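Local coordinates for protein 3-hydroxyisobutyryl-CoA hydrolase (Mycobacterium thermoresistibile, PDB 4HDT) that probably hydrolyses 3-hydroxyisobutyryl-CoA to 3-hydroxyisobutyrate and free CoA, as a zinc-carrying member of the crotonase-like enoyl-CoA hydratase/isomerase family, at residues M37-A42 / W91-R96; E43-W48 / Y95-H100; V123-N128 / T154-R159. All blocks are in the same frame, centred on the assembly; numbering follows the deposited sequence.

How the contacts relate
Contacts 1 and 2 are two levels of one interface, between helices 35-49 and 85-103, with centres about 7 Å apart; Tyr-95 and Arg-96 belong to both. Leu-97 joins them: its CD2 packs 4.0 Å from Met-41 CB of contact 1. Each level has zinc nearby: His-100 of contact 2 binds one ion directly, while in contact 1 the side chain of Asp-93 lies about 6 Å from a different one. Contact 3, centred about 16 Å from both, is nearer the middle of the chain. Val-123 links it to the helix pair, its CG1 meeting Met-41 CE at 3.7 Å, and His-126 stands about 9 Å from His-100, side chain to side chain.

Contact 1. Residues M37-A42 / W91-R96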
loop_
_atom_site.group_PDB
_atom_site.type_symbol
_atom_site.label_atom_id
_atom_site.label_comp_id
_atom_site.label_asym_id
_atom_site.label_seq_id
_atom_site.Cartn_x
_atom_site.Cartn_y
_atom_site.Cartn_z
ATOM N N MET A 37 15.450 6.790 1.724
ATOM C CA MET A 37 14.868 6.693 0.383
ATOM C C MET A 37 13.648 7.591 0.241
ATOM O O MET A 37 13.463 8.248 -0.805
ATOM C CB MET A 37 14.503 5.224 0.077
ATOM C CG MET A 37 15.718 4.299 -0.021
ATOM S SD MET A 37 15.367 2.538 0.125
ATOM C CE MET A 37 14.513 2.165 -1.407
ATOM N N VAL A 38 12.782 7.553 1.250
ATOM C CA VAL A 38 11.619 8.465 1.309
ATOM C C VAL A 38 12.040 9.930 1.195
ATOM O O VAL A 38 11.491 10.685 0.385
ATOM C CB VAL A 38 10.786 8.170 2.583
ATOM C CG1 VAL A 38 9.852 9.301 2.939
ATOM C CG2 VAL A 38 10.050 6.843 2.415
ATOM N N THR A 39 13.052 10.358 1.963
ATOM C CA THR A 39 13.439 11.769 1.891
ATOM C C THR A 39 14.089 12.153 0.545
ATOM O O THR A 39 13.886 13.241 0.049
ATOM C CB THR A 39 14.323 12.136 3.098
ATOM O OG1 THR A 39 15.435 11.259 3.144
ATOM C CG2 THR A 39 13.575 11.988 4.340
ATOM N N THR A 40 14.850 11.240 -0.065
ATOM C CA THR A 40 15.385 11.466 -1.398
ATOM C C THR A 40 14.255 11.686 -2.423
ATOM O O THR A 40 14.274 12.637 -3.214
ATOM C CB THR A 40 16.301 10.308 -1.834
ATOM O OG1 THR A 40 17.465 10.323 -0.991
ATOM C CG2 THR A 40 16.752 10.474 -3.287
ATOM N N MET A 41 13.271 10.795 -2.416
ATOM C CA MET A 41 12.153 10.921 -3.354
ATOM C C MET A 41 11.467 12.258 -3.151
ATOM O O MET A 41 11.182 12.960 -4.106
ATOM C CB MET A 41 11.136 9.799 -3.197
ATOM C CG MET A 41 11.646 8.461 -3.697
ATOM S SD MET A 41 10.428 7.122 -3.537
ATOM C CE MET A 41 9.136 7.668 -4.623
ATOM N N ALA A 42 11.191 12.571 -1.898
ATOM C CA ALA A 42 10.436 13.784 -1.577
ATOM C C ALA A 42 11.192 15.017 -2.039
ATOM O O ALA A 42 10.593 15.969 -2.597
ATOM C CB ALA A 42 10.157 13.875 -0.092
ATOM N N TRP A 91 7.039 7.787 9.254
ATOM C CA TRP A 91 5.648 7.837 8.761
ATOM C C TRP A 91 5.256 9.274 8.440
ATOM O O TRP A 91 4.533 9.512 7.467
ATOM C CB TRP A 91 4.708 7.239 9.782
ATOM C CG TRP A 91 4.783 5.773 9.923
ATOM C CD1 TRP A 91 5.029 4.886 8.941
ATOM C CD2 TRP A 91 4.581 5.014 11.106
ATOM N NE1 TRP A 91 5.005 3.607 9.424
ATOM C CE2 TRP A 91 4.725 3.656 10.765
ATOM C CE3 TRP A 91 4.290 5.343 12.423
ATOM C CZ2 TRP A 91 4.572 2.610 11.722
ATOM C CZ3 TRP A 91 4.123 4.315 13.370
ATOM C CH2 TRP A 91 4.283 2.976 13.020
ATOM N N PHE A 92 5.673 10.224 9.260
ATOM C CA PHE A 92 5.386 11.633 8.989
ATOM C C PHE A 92 5.888 12.030 7.589
ATOM O O PHE A 92 5.144 12.571 6.776
ATOM C CB PHE A 92 6.017 12.496 10.100
ATOM C CG PHE A 92 5.529 13.906 10.163
ATOM C CD1 PHE A 92 6.151 14.902 9.459
ATOM C CD2 PHE A 92 4.477 14.238 10.985
ATOM C CE1 PHE A 92 5.705 16.223 9.529
ATOM C CE2 PHE A 92 4.014 15.537 11.063
ATOM C CZ PHE A 92 4.623 16.527 10.327
ATOM N N ASP A 93 7.144 11.752 7.286
ATOM C CA ASP A 93 7.743 12.064 6.002
ATOM C C ASP A 93 7.163 11.196 4.870
ATOM O O ASP A 93 6.931 11.674 3.761
ATOM C CB ASP A 93 9.267 11.901 6.070
ATOM C CG ASP A 93 9.941 12.994 6.884
ATOM O OD1 ASP A 93 9.393 14.143 7.016
ATOM O OD2 ASP A 93 11.069 12.747 7.405
ATOM N N GLU A 94 6.906 9.922 5.163
ATOM C CA GLU A 94 6.386 9.026 4.142
ATOM C C GLU A 94 4.976 9.415 3.716
ATOM O O GLU A 94 4.690 9.459 2.522
ATOM C CB GLU A 94 6.377 7.582 4.631
ATOM C CG GLU A 94 5.940 6.568 3.577
ATOM C CD GLU A 94 5.851 5.171 4.132
ATOM O OE1 GLU A 94 5.409 5.053 5.294
ATOM O OE2 GLU A 94 6.193 4.193 3.436
ATOM N N TYR A 95 4.137 9.724 4.679
ATOM C CA TYR A 95 2.745 10.050 4.360
ATOM C C TYR A 95 2.679 11.403 3.661
ATOM O O TYR A 95 1.872 11.608 2.758
ATOM C CB TYR A 95 1.801 9.998 5.551
ATOM C CG TYR A 95 1.690 8.640 6.274
ATOM C CD1 TYR A 95 2.359 7.506 5.831
ATOM C CD2 TYR A 95 0.948 8.532 7.414
ATOM C CE1 TYR A 95 2.297 6.304 6.521
ATOM C CE2 TYR A 95 0.860 7.333 8.112
ATOM C CZ TYR A 95 1.556 6.238 7.695
ATOM O OH TYR A 95 1.468 5.101 8.479
ATOM N N ARG A 96 3.528 12.346 4.029
ATOM C CA ARG A 96 3.627 13.563 3.255
ATOM C C ARG A 96 4.058 13.328 1.790
ATOM O O ARG A 96 3.523 13.956 0.862
ATOM C CB ARG A 96 4.562 14.560 3.977
ATOM C CG ARG A 96 3.880 15.221 5.187
ATOM C CD ARG A 96 4.870 15.836 6.200
ATOM N NE ARG A 96 5.762 16.799 5.607
ATOM C CZ ARG A 96 5.535 18.118 5.518
ATOM N NH1 ARG A 96 4.398 18.647 5.970
ATOM N NH2 ARG A 96 6.437 18.925 4.956
#
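Apolar packing here rests on Val-38, whose CG1 methyl presses onto the backbone of the facing helix. With CG1 anti to the backbone N (chi1 162°), this branch lands 3.7 Å from Glu-94 CA and 3.8 Å from the carbonyl carbon of Asp-93, so a methyl meets main chain rather than another side chain's tip. The nearest side-chain atom it meets is Asp-93 CB, at 4.1 Å. The short helix segments run at 37° to one another with axes 9.4 Å apart, and the CA atoms of Val-38 and Glu-94 approach to 6.0 Å.

The second kind of contact sets a methyl against a carboxylate. Thr-39 CG2 comes obliquely to Asp-93 OD2, 4.0 Å away, a van der Waals touch. The polar ends look to other partners: Thr-39 OG1 turns back to the carbonyl of Gly-36 in its own helix. Asp-93 OD1 forms a salt bridge with Arg-89, while OD2 is hydrogen-bonded to NE2 of His-35, a zinc ligand together with Glu-86. The chemistry thus divides the work: methyl groups pack the helices together, and the Asp-93 carboxylate supports a metal ligand from the second shell.

Contact 2. Residues E43-W48 / Y95-H100. With ZN (zinc ion), chain B.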
loop_
_atom_site.group_PDB
_atom_site.type_symbol
_atom_site.label_atom_id
_atom_site.label_comp_id
_atom_site.label_asym_id
_atom_site.label_seq_id
_atom_site.Cartn_x
_atom_site.Cartn_y
_atom_site.Cartn_z
ATOM N N GLU A 43 12.500 15.060 -1.778
ATOM C CA GLU A 43 13.259 16.223 -2.126
ATOM C C GLU A 43 13.331 16.409 -3.652
ATOM O O GLU A 43 13.279 17.540 -4.131
ATOM C CB GLU A 43 14.647 16.133 -1.461
ATOM C CG GLU A 43 15.516 17.355 -1.631
ATOM C CD GLU A 43 16.239 17.425 -2.960
ATOM O OE1 GLU A 43 16.555 16.382 -3.580
ATOM O OE2 GLU A 43 16.562 18.552 -3.365
ATOM N N ARG A 44 13.522 15.323 -4.390
ATOM C CA ARG A 44 13.536 15.374 -5.850
ATOM C C ARG A 44 12.195 15.769 -6.448
ATOM O O ARG A 44 12.145 16.613 -7.368
ATOM C CB ARG A 44 14.041 14.077 -6.487
ATOM C CG ARG A 44 15.544 13.885 -6.312
ATOM C CD ARG A 44 16.358 14.945 -7.071
ATOM N NE ARG A 44 16.660 16.165 -6.331
ATOM C CZ ARG A 44 17.193 17.272 -6.868
ATOM N NH1 ARG A 44 17.454 18.326 -6.109
ATOM N NH2 ARG A 44 17.466 17.351 -8.183
ATOM N N LEU A 45 11.096 15.230 -5.913
ATOM C CA LEU A 45 9.797 15.700 -6.382
ATOM C C LEU A 45 9.633 17.198 -6.149
ATOM O O LEU A 45 9.100 17.929 -7.007
ATOM C CB LEU A 45 8.656 14.973 -5.678
ATOM C CG LEU A 45 8.506 13.521 -6.067
ATOM C CD1 LEU A 45 7.289 13.023 -5.325
ATOM C CD2 LEU A 45 8.291 13.364 -7.563
ATOM N N ALA A 46 10.068 17.675 -4.985
ATOM C CA ALA A 46 9.988 19.117 -4.729
ATOM C C ALA A 46 10.860 19.935 -5.687
ATOM O O ALA A 46 10.438 21.014 -6.194
ATOM C CB ALA A 46 10.380 19.410 -3.283
ATOM N N ALA A 47 12.093 19.488 -5.898
ATOM C CA ALA A 47 13.013 20.200 -6.772
ATOM C C ALA A 47 12.568 20.228 -8.225
ATOM O O ALA A 47 12.743 21.231 -8.912
ATOM C CB ALA A 47 14.401 19.608 -6.679
ATOM N N TRP A 48 11.955 19.139 -8.688
ATOM C CA TRP A 48 11.555 19.033 -10.076
ATOM C C TRP A 48 10.216 19.703 -10.377
ATOM O O TRP A 48 9.885 19.946 -11.550
ATOM C CB TRP A 48 11.435 17.573 -10.470
ATOM C CG TRP A 48 12.731 16.841 -10.544
ATOM C CD1 TRP A 48 13.980 17.381 -10.795
ATOM C CD2 TRP A 48 12.928 15.431 -10.427
ATOM N NE1 TRP A 48 14.928 16.380 -10.814
ATOM C CE2 TRP A 48 14.305 15.180 -10.617
ATOM C CE3 TRP A 48 12.076 14.358 -10.195
ATOM C CZ2 TRP A 48 14.838 13.881 -10.567
ATOM C CZ3 TRP A 48 12.598 13.102 -10.146
ATOM C CH2 TRP A 48 13.966 12.870 -10.340
ATOM N N TYR A 95 4.137 9.724 4.679
ATOM C CA TYR A 95 2.745 10.050 4.360
ATOM C C TYR A 95 2.679 11.403 3.661
ATOM O O TYR A 95 1.872 11.608 2.758
ATOM C CB TYR A 95 1.801 9.998 5.551
ATOM C CG TYR A 95 1.690 8.640 6.274
ATOM C CD1 TYR A 95 2.359 7.506 5.831
ATOM C CD2 TYR A 95 0.948 8.532 7.414
ATOM C CE1 TYR A 95 2.297 6.304 6.521
ATOM C CE2 TYR A 95 0.860 7.333 8.112
ATOM C CZ TYR A 95 1.556 6.238 7.695
ATOM O OH TYR A 95 1.468 5.101 8.479
ATOM N N ARG A 96 3.528 12.346 4.029
ATOM C CA ARG A 96 3.627 13.563 3.255
ATOM C C ARG A 96 4.058 13.328 1.790
ATOM O O ARG A 96 3.523 13.956 0.862
ATOM C CB ARG A 96 4.562 14.560 3.977
ATOM C CG ARG A 96 3.880 15.221 5.187
ATOM C CD ARG A 96 4.870 15.836 6.200
ATOM N NE ARG A 96 5.762 16.799 5.607
ATOM C CZ ARG A 96 5.535 18.118 5.518
ATOM N NH1 ARG A 96 4.398 18.647 5.970
ATOM N NH2 ARG A 96 6.437 18.925 4.956
ATOM N N LEU A 97 4.985 12.407 1.582
ATOM C CA LEU A 97 5.386 12.020 0.248
ATOM C C LEU A 97 4.212 11.381 -0.500
ATOM O O LEU A 97 3.970 11.706 -1.673
ATOM C CB LEU A 97 6.575 11.045 0.297
ATOM C CG LEU A 97 6.944 10.301 -1.020
ATOM C CD1 LEU A 97 7.375 11.267 -2.101
ATOM C CD2 LEU A 97 8.024 9.235 -0.782
ATOM N N ASN A 98 3.515 10.460 0.164
ATOM C CA ASN A 98 2.327 9.793 -0.472
ATOM C C ASN A 98 1.318 10.833 -0.978
ATOM O O ASN A 98 0.839 10.774 -2.121
ATOM C CB ASN A 98 1.629 8.806 0.502
ATOM C CG ASN A 98 2.542 7.725 1.075
ATOM O OD1 ASN A 98 2.429 7.388 2.275
ATOM N ND2 ASN A 98 3.397 7.143 0.251
ATOM N N ALA A 99 1.009 11.802 -0.128
ATOM C CA ALA A 99 0.096 12.900 -0.476
ATOM C C ALA A 99 0.608 13.744 -1.605
ATOM O O ALA A 99 -0.138 14.117 -2.528
ATOM C CB ALA A 99 -0.197 13.729 0.745
ATOM N N HIS A 100 1.898 14.058 -1.570
ATOM C CA HIS A 100 2.469 14.824 -2.658
ATOM C C HIS A 100 2.424 14.141 -4.009
ATOM O O HIS A 100 2.066 14.743 -4.993
ATOM C CB HIS A 100 3.891 15.260 -2.381
ATOM C CG HIS A 100 4.248 16.495 -3.156
ATOM N ND1 HIS A 100 5.545 16.930 -3.310
ATOM C CD2 HIS A 100 3.469 17.393 -3.812
ATOM C CE1 HIS A 100 5.545 18.051 -4.013
ATOM N NE2 HIS A 100 4.296 18.352 -4.323
HETATM ZN ZN ZN B . 3.458 20.128 -5.036
#
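A zinc site bridges the C-terminal parts of helices 35-49 and 85-103 in this crotonase-like fold, with His-100 on one helix and Glu-49, just beyond residues 43-48, on the other. Glu-351, near the end of the chain, is the third protein ligand, so the metal ties both helices to the C-terminal tail. The helices themselves meet through aliphatic packing. Leu-45 reaches across with its CD1 methyl and meets CD1 of Leu-97 at 3.7 Å, the two side chains crossing at about a right angle. Leu-97 achieves this although its CB does not point straight at the other helix: CG stands anti to the backbone N (chi1 168°), which carries the branch over. Leu-45 also packs on Val-57 of strand 56-61, so the contact continues into the sheet.

Beside the leucines, CB of Leu-45 approaches the imidazole of His-100 obliquely, 4.4 Å from ND1. The ring is further flanked by Tyr-104 in an edge-to-face arrangement. On helix 35-49, Arg-44 grips Glu-43 side-on in a salt bridge, NE to OE1 at 2.8 Å and NH1 to OE2 at 2.9 Å. Both oxygens lie in the guanidinium plane; OE2 uses its syn lone pair, while NE meets OE1 29° out of the carboxylate plane. The metal bond of residues 95-100 is made by His-100 NE2, 2.1 Å from the zinc ion.

Contact 3. Residues V123-N128 / T154-R159; sequences VGAHGN and TYLLSR
Two side chains with similar first torsions, Leu-156 (chi1 -65°) and His-126 (chi1 -56°), extend from their backbones to meet: in each, CG lies anti to the carbonyl carbon. The Leu-156 CD1 methyl is the focus, touching Ala-125 CB at 3.7 Å and His-126 CE1 at the same 3.7 Å. It approaches the imidazole obliquely, and Leu-156 CG follows at 3.9 Å from CE1, so the leucine fits against both neighbours at once. The other branch, CD2, lies 4.0 Å from the carbonyl oxygen of Ala-125. A type I turn from Gly-124 to Gly-127 places Ala-125 and His-126 at its two central positions, and these two consecutive residues both touch the methyl.

His-126 NE2 is hydrogen-bonded to the carbonyl of Val-151, and the Ala-125 carbonyl accepts a bond from Arg-130. All three touching residues are buried. Within 154-159, Tyr-155 CE2 lies over the centre of the Arg-159 guanidinium, whose NH1 sits toward the rim of the tyrosine ring and donates to Tyr-155 O at 3.1 Å, tilted 23° from the carbonyl plane. The contact joins the turn between helix 119-124 and strand 129-132 to helix 153-158, with Leu-285 of helix 285-299 packing on both His-126 and Tyr-155.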
loop_
_atom_site.group_PDB
_atom_site.type_symbol
_atom_site.label_atom_id
_atom_site.label_comp_id
_atom_site.label_asym_id
_atom_site.label_seq_id
_atom_site.Cartn_x
_atom_site.Cartn_y
_atom_site.Cartn_z
ATOM N N VAL A 123 4.156 4.367 -2.691
ATOM C CA VAL A 123 4.911 5.152 -3.663
ATOM C C VAL A 123 4.427 4.972 -5.108
ATOM O O VAL A 123 4.649 5.856 -5.938
ATOM C CB VAL A 123 6.472 4.943 -3.565
ATOM C CG1 VAL A 123 7.026 5.613 -2.306
ATOM C CG2 VAL A 123 6.888 3.501 -3.635
ATOM N N GLY A 124 3.734 3.856 -5.392
ATOM C CA GLY A 124 3.264 3.616 -6.760
ATOM C C GLY A 124 1.817 3.981 -7.054
ATOM O O GLY A 124 1.509 4.532 -8.132
ATOM N N ALA A 125 0.926 3.690 -6.111
ATOM C CA ALA A 125 -0.515 3.623 -6.449
ATOM C C ALA A 125 -1.248 4.925 -6.302
ATOM O O ALA A 125 -2.435 4.990 -6.592
ATOM C CB ALA A 125 -1.202 2.495 -5.719
ATOM N N HIS A 126 -0.570 5.958 -5.830
ATOM C CA HIS A 126 -1.115 7.315 -5.876
ATOM C C HIS A 126 -0.637 8.129 -7.082
ATOM O O HIS A 126 -0.976 9.340 -7.212
ATOM C CB HIS A 126 -0.772 8.069 -4.583
ATOM C CG HIS A 126 -1.233 7.377 -3.354
ATOM N ND1 HIS A 126 -2.574 7.218 -3.064
ATOM C CD2 HIS A 126 -0.559 6.834 -2.320
ATOM C CE1 HIS A 126 -2.699 6.594 -1.910
ATOM N NE2 HIS A 126 -1.480 6.339 -1.447
ATOM N N GLY A 127 0.158 7.522 -7.972
ATOM C CA GLY A 127 0.554 8.166 -9.219
ATOM C C GLY A 127 -0.584 8.344 -10.188
ATOM O O GLY A 127 -1.685 7.896 -9.933
ATOM N N ASN A 128 -0.318 9.014 -11.298
ATOM C CA ASN A 128 -1.359 9.293 -12.259
ATOM C C ASN A 128 -1.236 8.533 -13.540
ATOM O O ASN A 128 -2.163 8.544 -14.363
ATOM C CB ASN A 128 -1.467 10.808 -12.508
ATOM C CG ASN A 128 -0.123 11.432 -12.790
ATOM O OD1 ASN A 128 0.463 11.117 -13.799
ATOM N ND2 ASN A 128 0.329 12.429 -11.949
ATOM N N THR A 154 -5.861 3.047 2.848
ATOM C CA THR A 154 -7.279 3.020 3.251
ATOM C C THR A 154 -8.095 3.901 2.316
ATOM O O THR A 154 -9.267 3.613 2.063
ATOM C CB THR A 154 -7.497 3.379 4.733
ATOM O OG1 THR A 154 -7.111 4.722 4.987
ATOM C CG2 THR A 154 -6.738 2.475 5.654
ATOM N N TYR A 155 -7.503 4.996 1.795
ATOM C CA TYR A 155 -8.136 5.802 0.747
ATOM C C TYR A 155 -8.370 4.924 -0.513
ATOM O O TYR A 155 -9.470 4.928 -1.095
ATOM C CB TYR A 155 -7.211 6.997 0.475
ATOM C CG TYR A 155 -7.596 7.927 -0.660
ATOM C CD1 TYR A 155 -7.231 7.650 -1.964
ATOM C CD2 TYR A 155 -8.215 9.129 -0.397
ATOM C CE1 TYR A 155 -7.528 8.511 -2.993
ATOM C CE2 TYR A 155 -8.530 9.983 -1.427
ATOM C CZ TYR A 155 -8.192 9.655 -2.720
ATOM O OH TYR A 155 -8.453 10.547 -3.734
ATOM N N LEU A 156 -7.370 4.172 -0.946
ATOM C CA LEU A 156 -7.539 3.322 -2.119
ATOM C C LEU A 156 -8.492 2.147 -1.858
ATOM O O LEU A 156 -9.396 1.877 -2.659
ATOM C CB LEU A 156 -6.204 2.805 -2.609
ATOM C CG LEU A 156 -5.244 3.876 -3.124
ATOM C CD1 LEU A 156 -3.842 3.293 -3.186
ATOM C CD2 LEU A 156 -5.719 4.463 -4.444
ATOM N N LEU A 157 -8.354 1.511 -0.711
ATOM C CA LEU A 157 -9.171 0.330 -0.406
ATOM C C LEU A 157 -10.643 0.714 -0.337
ATOM O O LEU A 157 -11.523 -0.029 -0.828
ATOM C CB LEU A 157 -8.713 -0.342 0.882
ATOM C CG LEU A 157 -7.341 -1.029 0.836
ATOM C CD1 LEU A 157 -6.803 -1.165 2.249
ATOM C CD2 LEU A 157 -7.428 -2.399 0.124
ATOM N N SER A 158 -10.929 1.863 0.290
ATOM C CA SER A 158 -12.335 2.288 0.474
ATOM C C SER A 158 -12.996 2.662 -0.851
ATOM O O SER A 158 -14.238 2.704 -0.880
ATOM C CB SER A 158 -12.491 3.434 1.488
ATOM O OG SER A 158 -11.839 4.623 1.064
ATOM N N ARG A 159 -12.206 2.900 -1.905
ATOM C CA ARG A 159 -12.690 3.308 -3.245
ATOM C C ARG A 159 -12.805 2.143 -4.240
ATOM O O ARG A 159 -13.257 2.338 -5.365
ATOM C CB ARG A 159 -11.817 4.445 -3.783
ATOM C CG ARG A 159 -12.135 5.809 -3.115
ATOM C CD ARG A 159 -11.126 6.905 -3.414
ATOM N NE ARG A 159 -11.556 8.195 -2.837
ATOM C CZ ARG A 159 -11.512 8.472 -1.530
ATOM N NH1 ARG A 159 -11.059 7.569 -0.652
ATOM N NH2 ARG A 159 -11.920 9.667 -1.103
#